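Long-range contact in bifunctional purine biosynthetic protein ADE5,7 (PDB 7LVO), which catalyses, through this N-terminal GAR synthetase half, the ATP-dependent joining of phosphoribosylamine and glycine in de novo purine synthesis, its C-terminal half being an AIR synthetase: residues K394-E408 and V420-S434. Sequence-based numbering, arbitrary orientation.
With EDO (1,2-ethanediol), chain C.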
ATOM      1  N   LYS A 394       1.997  14.568 -19.086  1.00 39.22           N
ATOM      2  CA  LYS A 394       2.233  15.199 -17.800  1.00 33.54           C
ATOM      3  C   LYS A 394       2.360  16.706 -17.968  1.00 35.19           C
ATOM      4  O   LYS A 394       2.716  17.204 -19.038  1.00 32.24           O
ATOM      5  CB  LYS A 394       3.507  14.660 -17.133  1.00 41.12           C
ATOM      6  CG  LYS A 394       3.500  13.164 -16.882  1.00 44.43           C
ATOM      7  CD  LYS A 394       4.668  12.741 -16.005  1.00 44.85           C
ATOM      8  CE  LYS A 394       6.007  13.056 -16.652  1.00 48.56           C
ATOM      9  NZ  LYS A 394       7.146  12.601 -15.807  1.00 44.17           N
ATOM     10  N   GLY A 395       2.062  17.426 -16.888  1.00 33.82           N
ATOM     11  CA  GLY A 395       2.268  18.857 -16.842  1.00 34.59           C
ATOM     12  C   GLY A 395       1.044  19.713 -17.057  1.00 33.68           C
ATOM     13  O   GLY A 395       1.180  20.941 -17.121  1.00 29.54           O
ATOM     14  N   LEU A 396      -0.141  19.120 -17.152  1.00 26.97           N
ATOM     15  CA  LEU A 396      -1.338  19.911 -17.395  1.00 28.12           C
ATOM     16  C   LEU A 396      -1.667  20.755 -16.166  1.00 31.44           C
ATOM     17  O   LEU A 396      -1.600  20.258 -15.037  1.00 33.48           O
ATOM     18  CB  LEU A 396      -2.519  19.002 -17.736  1.00 25.80           C
ATOM     19  CG  LEU A 396      -2.532  18.325 -19.113  1.00 34.08           C
ATOM     20  CD1 LEU A 396      -2.416  19.362 -20.237  1.00 35.51           C
ATOM     21  CD2 LEU A 396      -1.445  17.282 -19.231  1.00 36.72           C
ATOM     22  N   PRO A 397      -2.031  22.028 -16.350  1.00 32.34           N
ATOM     23  CA  PRO A 397      -2.394  22.856 -15.192  1.00 33.82           C
ATOM     24  C   PRO A 397      -3.701  22.388 -14.574  1.00 32.69           C
ATOM     25  O   PRO A 397      -4.625  21.961 -15.274  1.00 28.80           O
ATOM     26  CB  PRO A 397      -2.532  24.269 -15.776  1.00 34.82           C
ATOM     27  CG  PRO A 397      -1.937  24.206 -17.144  1.00 36.62           C
ATOM     28  CD  PRO A 397      -2.084  22.792 -17.614  1.00 36.74           C
ATOM     29  N   MET A 398      -3.783  22.495 -13.252  1.00 31.19           N
ATOM     30  CA  MET A 398      -4.910  21.976 -12.494  1.00 32.67           C
ATOM     31  C   MET A 398      -5.690  23.113 -11.855  1.00 29.64           C
ATOM     32  O   MET A 398      -5.104  24.047 -11.304  1.00 31.04           O
ATOM     33  CB  MET A 398      -4.433  20.997 -11.415  1.00 31.70           C
ATOM     34  CG  MET A 398      -3.729  19.773 -11.969  1.00 35.90           C
ATOM     35  SD  MET A 398      -2.949  18.773 -10.704  1.00 28.13           S
ATOM     36  CE  MET A 398      -4.355  18.378  -9.670  1.00 29.59           C
ATOM     37  N   THR A 399      -7.013  23.026 -11.938  1.00 27.09           N
ATOM     38  CA  THR A 399      -7.918  23.951 -11.268  1.00 29.70           C
ATOM     39  C   THR A 399      -8.423  23.281  -9.996  1.00 40.72           C
ATOM     40  O   THR A 399      -9.099  22.247 -10.062  1.00 29.12           O
ATOM     41  CB  THR A 399      -9.086  24.331 -12.174  1.00 32.36           C
ATOM     42  OG1 THR A 399      -8.584  24.857 -13.409  1.00 42.04           O
ATOM     43  CG2 THR A 399      -9.971  25.378 -11.504  1.00 33.09           C
ATOM     44  N   LEU A 400      -8.088  23.863  -8.845  1.00 39.95           N
ATOM     45  CA  LEU A 400      -8.454  23.317  -7.540  1.00 42.47           C
ATOM     46  C   LEU A 400      -9.242  24.383  -6.784  1.00 30.18           C
ATOM     47  O   LEU A 400      -8.661  25.295  -6.190  1.00 36.16           O
ATOM     48  CB  LEU A 400      -7.212  22.882  -6.765  1.00 35.71           C
ATOM     49  CG  LEU A 400      -6.305  21.868  -7.463  1.00 29.37           C
ATOM     50  CD1 LEU A 400      -4.952  21.795  -6.775  1.00 39.94           C
ATOM     51  CD2 LEU A 400      -6.962  20.502  -7.499  1.00 35.49           C
ATOM     52  N   ASN A 401     -10.552  24.269  -6.814  1.00 30.13           N
ATOM     53  CA  ASN A 401     -11.441  25.188  -6.116  1.00 22.61           C
ATOM     54  C   ASN A 401     -11.760  24.647  -4.732  1.00 33.08           C
ATOM     55  O   ASN A 401     -11.457  23.495  -4.413  1.00 30.92           O
ATOM     56  CB  ASN A 401     -12.706  25.389  -6.942  1.00 29.79           C
ATOM     57  CG  ASN A 401     -12.418  26.008  -8.300  1.00 33.54           C
ATOM     58  OD1 ASN A 401     -11.717  27.016  -8.391  1.00 33.37           O
ATOM     59  ND2 ASN A 401     -12.949  25.411  -9.358  1.00 26.42           N
ATOM     60  N   PRO A 402     -12.363  25.462  -3.866  1.00 33.48           N
ATOM     61  CA  PRO A 402     -12.668  24.983  -2.507  1.00 29.73           C
ATOM     62  C   PRO A 402     -13.562  23.756  -2.551  1.00 25.97           C
ATOM     63  O   PRO A 402     -14.596  23.744  -3.220  1.00 34.62           O
ATOM     64  CB  PRO A 402     -13.369  26.181  -1.853  1.00 35.92           C
ATOM     65  CG  PRO A 402     -12.883  27.366  -2.627  1.00 39.60           C
ATOM     66  CD  PRO A 402     -12.713  26.880  -4.044  1.00 33.79           C
ATOM     67  N   THR A 403     -13.154  22.716  -1.833  1.00 36.79           N
ATOM     68  CA  THR A 403     -13.934  21.488  -1.787  1.00 34.54           C
ATOM     69  C   THR A 403     -14.976  21.561  -0.684  1.00 34.50           C
ATOM     70  O   THR A 403     -14.835  22.334   0.264  1.00 32.02           O
ATOM     71  CB  THR A 403     -13.017  20.287  -1.560  1.00 42.48           C
ATOM     72  OG1 THR A 403     -12.364  20.405  -0.292  1.00 40.71           O
ATOM     73  CG2 THR A 403     -11.970  20.206  -2.660  1.00 45.85           C
ATOM     74  N   PRO A 404     -16.049  20.768  -0.789  1.00 31.48           N
ATOM     75  CA  PRO A 404     -17.072  20.770   0.265  1.00 39.68           C
ATOM     76  C   PRO A 404     -16.492  20.595   1.660  1.00 35.31           C
ATOM     77  O   PRO A 404     -15.323  20.242   1.824  1.00 37.57           O
ATOM     78  CB  PRO A 404     -17.975  19.587  -0.117  1.00 45.67           C
ATOM     79  CG  PRO A 404     -17.826  19.483  -1.604  1.00 36.52           C
ATOM     80  CD  PRO A 404     -16.401  19.874  -1.908  1.00 37.81           C
ATOM     81  N   GLU A 405     -17.323  20.837   2.671  1.00 39.09           N
ATOM     82  CA  GLU A 405     -16.829  20.976   4.039  1.00 41.77           C
ATOM     83  C   GLU A 405     -16.017  19.764   4.471  1.00 44.90           C
ATOM     84  O   GLU A 405     -14.922  19.908   5.033  1.00 51.76           O
ATOM     85  CB  GLU A 405     -18.008  21.206   4.989  1.00 42.86           C
ATOM     86  CG  GLU A 405     -17.616  21.458   6.424  1.00 44.70           C
ATOM     87  CD  GLU A 405     -18.813  21.759   7.310  1.00 43.06           C
ATOM     88  OE1 GLU A 405     -19.946  21.827   6.783  1.00 41.01           O
ATOM     89  OE2 GLU A 405     -18.618  21.933   8.527  1.00 37.66           O
ATOM     90  N   GLY A 406     -16.534  18.565   4.226  1.00 39.35           N
ATOM     91  CA  GLY A 406     -15.910  17.367   4.751  1.00 39.94           C
ATOM     92  C   GLY A 406     -15.126  16.557   3.742  1.00 36.59           C
ATOM     93  O   GLY A 406     -15.001  15.335   3.879  1.00 26.01           O
ATOM     94  N   VAL A 407     -14.584  17.225   2.731  1.00 25.55           N
ATOM     95  CA  VAL A 407     -13.813  16.581   1.676  1.00 30.25           C
ATOM     96  C   VAL A 407     -12.339  16.898   1.887  1.00 32.60           C
ATOM     97  O   VAL A 407     -11.976  18.055   2.135  1.00 37.63           O
ATOM     98  CB  VAL A 407     -14.275  17.036   0.278  1.00 36.91           C
ATOM     99  CG1 VAL A 407     -13.396  16.422  -0.794  1.00 40.11           C
ATOM    100  CG2 VAL A 407     -15.728  16.660   0.054  1.00 28.71           C
ATOM    101  N   GLU A 408     -11.497  15.873   1.786  1.00 27.06           N
ATOM    102  CA  GLU A 408     -10.048  16.023   1.843  1.00 30.08           C
ATOM    103  C   GLU A 408      -9.463  15.562   0.516  1.00 35.16           C
ATOM    104  O   GLU A 408      -9.772  14.459   0.046  1.00 28.52           O
ATOM    105  CB  GLU A 408      -9.443  15.216   2.997  1.00 28.53           C
ATOM    106  CG  GLU A 408      -9.856  15.714   4.380  1.00 36.29           C
ATOM    107  CD  GLU A 408      -9.378  17.129   4.652  1.00 36.56           C
ATOM    108  OE1 GLU A 408      -8.434  17.581   3.975  1.00 40.88           O
ATOM    109  OE2 GLU A 408      -9.955  17.790   5.544  1.00 36.18           O
ATOM    110  N   VAL A 420       1.600  27.254  -9.590  1.00 56.93           N
ATOM    111  CA  VAL A 420       0.518  26.523 -10.240  1.00 52.95           C
ATOM    112  C   VAL A 420       0.755  25.026 -10.086  1.00 50.14           C
ATOM    113  O   VAL A 420       1.874  24.536 -10.279  1.00 46.28           O
ATOM    114  CB  VAL A 420       0.387  26.911 -11.724  1.00 57.60           C
ATOM    115  CG1 VAL A 420       1.624  26.480 -12.498  1.00 53.41           C
ATOM    116  CG2 VAL A 420      -0.866  26.299 -12.323  1.00 52.55           C
ATOM    117  N   THR A 421      -0.297  24.292  -9.738  1.00 32.33           N
ATOM    118  CA  THR A 421      -0.212  22.848  -9.585  1.00 35.21           C
ATOM    119  C   THR A 421      -0.524  22.172 -10.915  1.00 31.27           C
ATOM    120  O   THR A 421      -1.546  22.469 -11.544  1.00 36.30           O
ATOM    121  CB  THR A 421      -1.177  22.359  -8.502  1.00 30.49           C
ATOM    122  OG1 THR A 421      -0.935  23.085  -7.293  1.00 36.81           O
ATOM    123  CG2 THR A 421      -0.986  20.871  -8.248  1.00 31.96           C
ATOM    124  N   VAL A 422       0.347  21.256 -11.328  1.00 28.65           N
ATOM    125  CA  VAL A 422       0.198  20.558 -12.598  1.00 29.94           C
ATOM    126  C   VAL A 422       0.279  19.061 -12.351  1.00 28.53           C
ATOM    127  O   VAL A 422       0.895  18.604 -11.385  1.00 27.56           O
ATOM    128  CB  VAL A 422       1.264  20.990 -13.628  1.00 31.09           C
ATOM    129  CG1 VAL A 422       1.225  22.501 -13.834  1.00 35.20           C
ATOM    130  CG2 VAL A 422       2.649  20.539 -13.179  1.00 28.84           C
ATOM    131  N   THR A 423      -0.355  18.295 -13.234  1.00 27.05           N
ATOM    132  CA  THR A 423      -0.273  16.849 -13.153  1.00 28.72           C
ATOM    133  C   THR A 423       1.175  16.405 -13.305  1.00 32.88           C
ATOM    134  O   THR A 423       1.975  17.045 -14.000  1.00 27.73           O
ATOM    135  CB  THR A 423      -1.140  16.196 -14.234  1.00 27.37           C
ATOM    136  OG1 THR A 423      -0.670  16.593 -15.529  1.00 26.93           O
ATOM    137  CG2 THR A 423      -2.594  16.623 -14.079  1.00 28.67           C
ATOM    138  N   ASP A 424       1.510  15.291 -12.635  1.00 28.67           N
ATOM    139  CA  ASP A 424       2.875  14.774 -12.681  1.00 34.33           C
ATOM    140  C   ASP A 424       2.913  13.252 -12.557  1.00 36.73           C
ATOM    141  O   ASP A 424       3.946  12.703 -12.155  1.00 32.31           O
ATOM    142  CB  ASP A 424       3.718  15.423 -11.568  1.00 34.39           C
ATOM    143  CG  ASP A 424       5.205  15.223 -11.767  1.00 34.90           C
ATOM    144  OD1 ASP A 424       5.716  15.581 -12.850  1.00 35.73           O
ATOM    145  OD2 ASP A 424       5.865  14.719 -10.833  1.00 30.84           O
ATOM    146  N   GLY A 425       1.828  12.560 -12.884  1.00 37.92           N
ATOM    147  CA  GLY A 425       1.810  11.113 -12.812  1.00 36.96           C
ATOM    148  C   GLY A 425       0.496  10.584 -13.340  1.00 28.40           C
ATOM    149  O   GLY A 425      -0.395  11.344 -13.728  1.00 26.19           O
ATOM    150  N   GLY A 426       0.390   9.259 -13.350  1.00 30.50           N
ATOM    151  CA  GLY A 426      -0.819   8.602 -13.806  1.00 31.90           C
ATOM    152  C   GLY A 426      -2.008   8.884 -12.911  1.00 32.37           C
ATOM    153  O   GLY A 426      -3.006   9.469 -13.353  1.00 31.41           O
ATOM    154  N   ARG A 427      -1.915   8.462 -11.650  1.00 27.85           N
ATOM    155  CA  ARG A 427      -2.896   8.837 -10.644  1.00 24.62           C
ATOM    156  C   ARG A 427      -2.527  10.210 -10.097  1.00 27.30           C
ATOM    157  O   ARG A 427      -1.466  10.375  -9.481  1.00 27.35           O
ATOM    158  CB  ARG A 427      -2.947   7.790  -9.530  1.00 28.97           C
ATOM    159  CG  ARG A 427      -3.353   6.405 -10.019  1.00 27.78           C
ATOM    160  CD  ARG A 427      -3.591   5.433  -8.865  1.00 30.90           C
ATOM    161  NE  ARG A 427      -2.357   5.079  -8.180  1.00 24.80           N
ATOM    162  CZ  ARG A 427      -2.289   4.342  -7.079  1.00 31.60           C
ATOM    163  NH1 ARG A 427      -3.373   3.849  -6.508  1.00 29.51           N
ATOM    164  NH2 ARG A 427      -1.103   4.081  -6.547  1.00 29.50           N
ATOM    165  N   VAL A 428      -3.388  11.195 -10.332  1.00 27.23           N
ATOM    166  CA  VAL A 428      -3.074  12.579  -9.995  1.00 26.01           C
ATOM    167  C   VAL A 428      -3.410  12.890  -8.543  1.00 29.30           C
ATOM    168  O   VAL A 428      -2.573  13.409  -7.798  1.00 22.46           O
ATOM    169  CB  VAL A 428      -3.809  13.530 -10.960  1.00 32.88           C
ATOM    170  CG1 VAL A 428      -3.427  14.972 -10.685  1.00 31.62           C
ATOM    171  CG2 VAL A 428      -3.493  13.163 -12.401  1.00 32.56           C
ATOM    172  N   LEU A 429      -4.631  12.586  -8.115  1.00 25.85           N
ATOM    173  CA  LEU A 429      -5.044  12.884  -6.753  1.00 22.96           C
ATOM    174  C   LEU A 429      -6.228  11.991  -6.396  1.00 27.28           C
ATOM    175  O   LEU A 429      -6.735  11.225  -7.221  1.00 22.40           O
ATOM    176  CB  LEU A 429      -5.382  14.372  -6.593  1.00 26.20           C
ATOM    177  CG  LEU A 429      -6.469  14.984  -7.489  1.00 26.66           C
ATOM    178  CD1 LEU A 429      -7.860  14.563  -7.033  1.00 26.75           C
ATOM    179  CD2 LEU A 429      -6.338  16.492  -7.511  1.00 26.76           C
ATOM    180  N   ALA A 430      -6.664  12.094  -5.147  1.00 31.57           N
ATOM    181  CA  ALA A 430      -7.803  11.340  -4.644  1.00 23.69           C
ATOM    182  C   ALA A 430      -8.696  12.280  -3.849  1.00 18.90           C
ATOM    183  O   ALA A 430      -8.214  13.007  -2.976  1.00 24.46           O
ATOM    184  CB  ALA A 430      -7.345  10.166  -3.773  1.00 19.86           C
ATOM    185  N   VAL A 431      -9.985  12.274  -4.163  1.00 17.28           N
ATOM    186  CA  VAL A 431     -10.985  13.051  -3.437  1.00 20.02           C
ATOM    187  C   VAL A 431     -11.635  12.113  -2.429  1.00 19.78           C
ATOM    188  O   VAL A 431     -12.223  11.097  -2.812  1.00 24.73           O
ATOM    189  CB  VAL A 431     -12.025  13.661  -4.387  1.00 27.83           C
ATOM    190  CG1 VAL A 431     -12.977  14.570  -3.615  1.00 33.82           C
ATOM    191  CG2 VAL A 431     -11.337  14.432  -5.499  1.00 29.74           C
ATOM    192  N   CYS A 432     -11.519  12.439  -1.149  1.00 24.30           N
ATOM    193  CA  CYS A 432     -11.867  11.518  -0.076  1.00 22.23           C
ATOM    194  C   CYS A 432     -12.812  12.186   0.908  1.00 31.16           C
ATOM    195  O   CYS A 432     -12.832  13.412   1.044  1.00 25.68           O
ATOM    196  CB  CYS A 432     -10.606  11.045   0.653  1.00 20.99           C
ATOM    197  SG  CYS A 432      -9.242  10.571  -0.450  1.00 22.34           S
ATOM    198  N   ALA A 433     -13.596  11.359   1.599  1.00 31.88           N
ATOM    199  CA  ALA A 433     -14.561  11.858   2.567  1.00 30.68           C
ATOM    200  C   ALA A 433     -15.006  10.720   3.476  1.00 31.39           C
ATOM    201  O   ALA A 433     -14.947   9.540   3.110  1.00 25.59           O
ATOM    202  CB  ALA A 433     -15.773  12.491   1.871  1.00 35.32           C
ATOM    203  N   SER A 434     -15.458  11.093   4.671  1.00 29.09           N
ATOM    204  CA  SER A 434     -16.071  10.168   5.610  1.00 39.58           C
ATOM    205  C   SER A 434     -17.451  10.687   5.991  1.00 26.49           C
ATOM    206  O   SER A 434     -17.745  11.880   5.875  1.00 35.34           O
ATOM    207  CB  SER A 434     -15.213   9.986   6.867  1.00 36.20           C
ATOM    208  OG  SER A 434     -15.114  11.193   7.599  1.00 33.13           O
TER
HETATM  209  C1  EDO C 502       0.228   6.057 -10.645  1.00 46.89           C
HETATM  210  O1  EDO C 502       1.426   6.651 -11.159  1.00 46.89           O
HETATM  211  C2  EDO C 502       0.522   4.664 -10.097  1.00 46.89           C
HETATM  212  O2  EDO C 502       1.313   4.772  -8.906  1.00 46.89           O
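Met398 N donates to Thr421 O (2.8 Å), nearly along the C=O axis, and Thr423 N donates to Leu396 O (2.9 Å); together they flank the single bridge between Pro397 and Val422. At a second, separate place Glu408 and Cys432 form an antiparallel hydrogen-bonded pair: Glu408 N donates to Cys432 O and Cys432 N to Glu408 O, both at 2.9 Å.

One side chain joins the polar network. With OG1 of Thr423 set between its own backbone N and carbonyl carbon (chi1 61°), the oxygen accepts Leu396 N at 3.0 Å and, weakly, Gly395 N. The stronger bond of Gly395 N goes to Thr423 O, which it approaches from 45° above the carbonyl plane. Backbone and side-chain oxygens of a single threonine thus hold the Gly395-Leu396 backbone. The positive phi of Gly395 (101°) calls for glycine, because a side chain there would be jammed against the carbonyl oxygen of Lys394.

Apolar side chains meet alongside these bonds. Met398, bent at chi3, lays SD against the Val422-Thr423 peptide and sends CE to Val428 CG1, tip to tip, and to Leu429 CD2, a tight 3.5 Å. The Leu400 and Leu429 side chains run alongside one another in opposite senses, CD2 to CD2 4.1 Å. Further along, Val407 CG1 presses on Val431 CG1 (3.4 Å), a similarly tight pair.

In the C domain, 407-411 is the edge strand of a five-stranded antiparallel sheet, beside 427-435, whose classic bulge at Val428 and Leu429 faces Leu383 of strand 377-384. Thr414 of strand 414-416 touches Met398 and Val428, while Leu444 of helix 438-449 touches Val407 and Ala433.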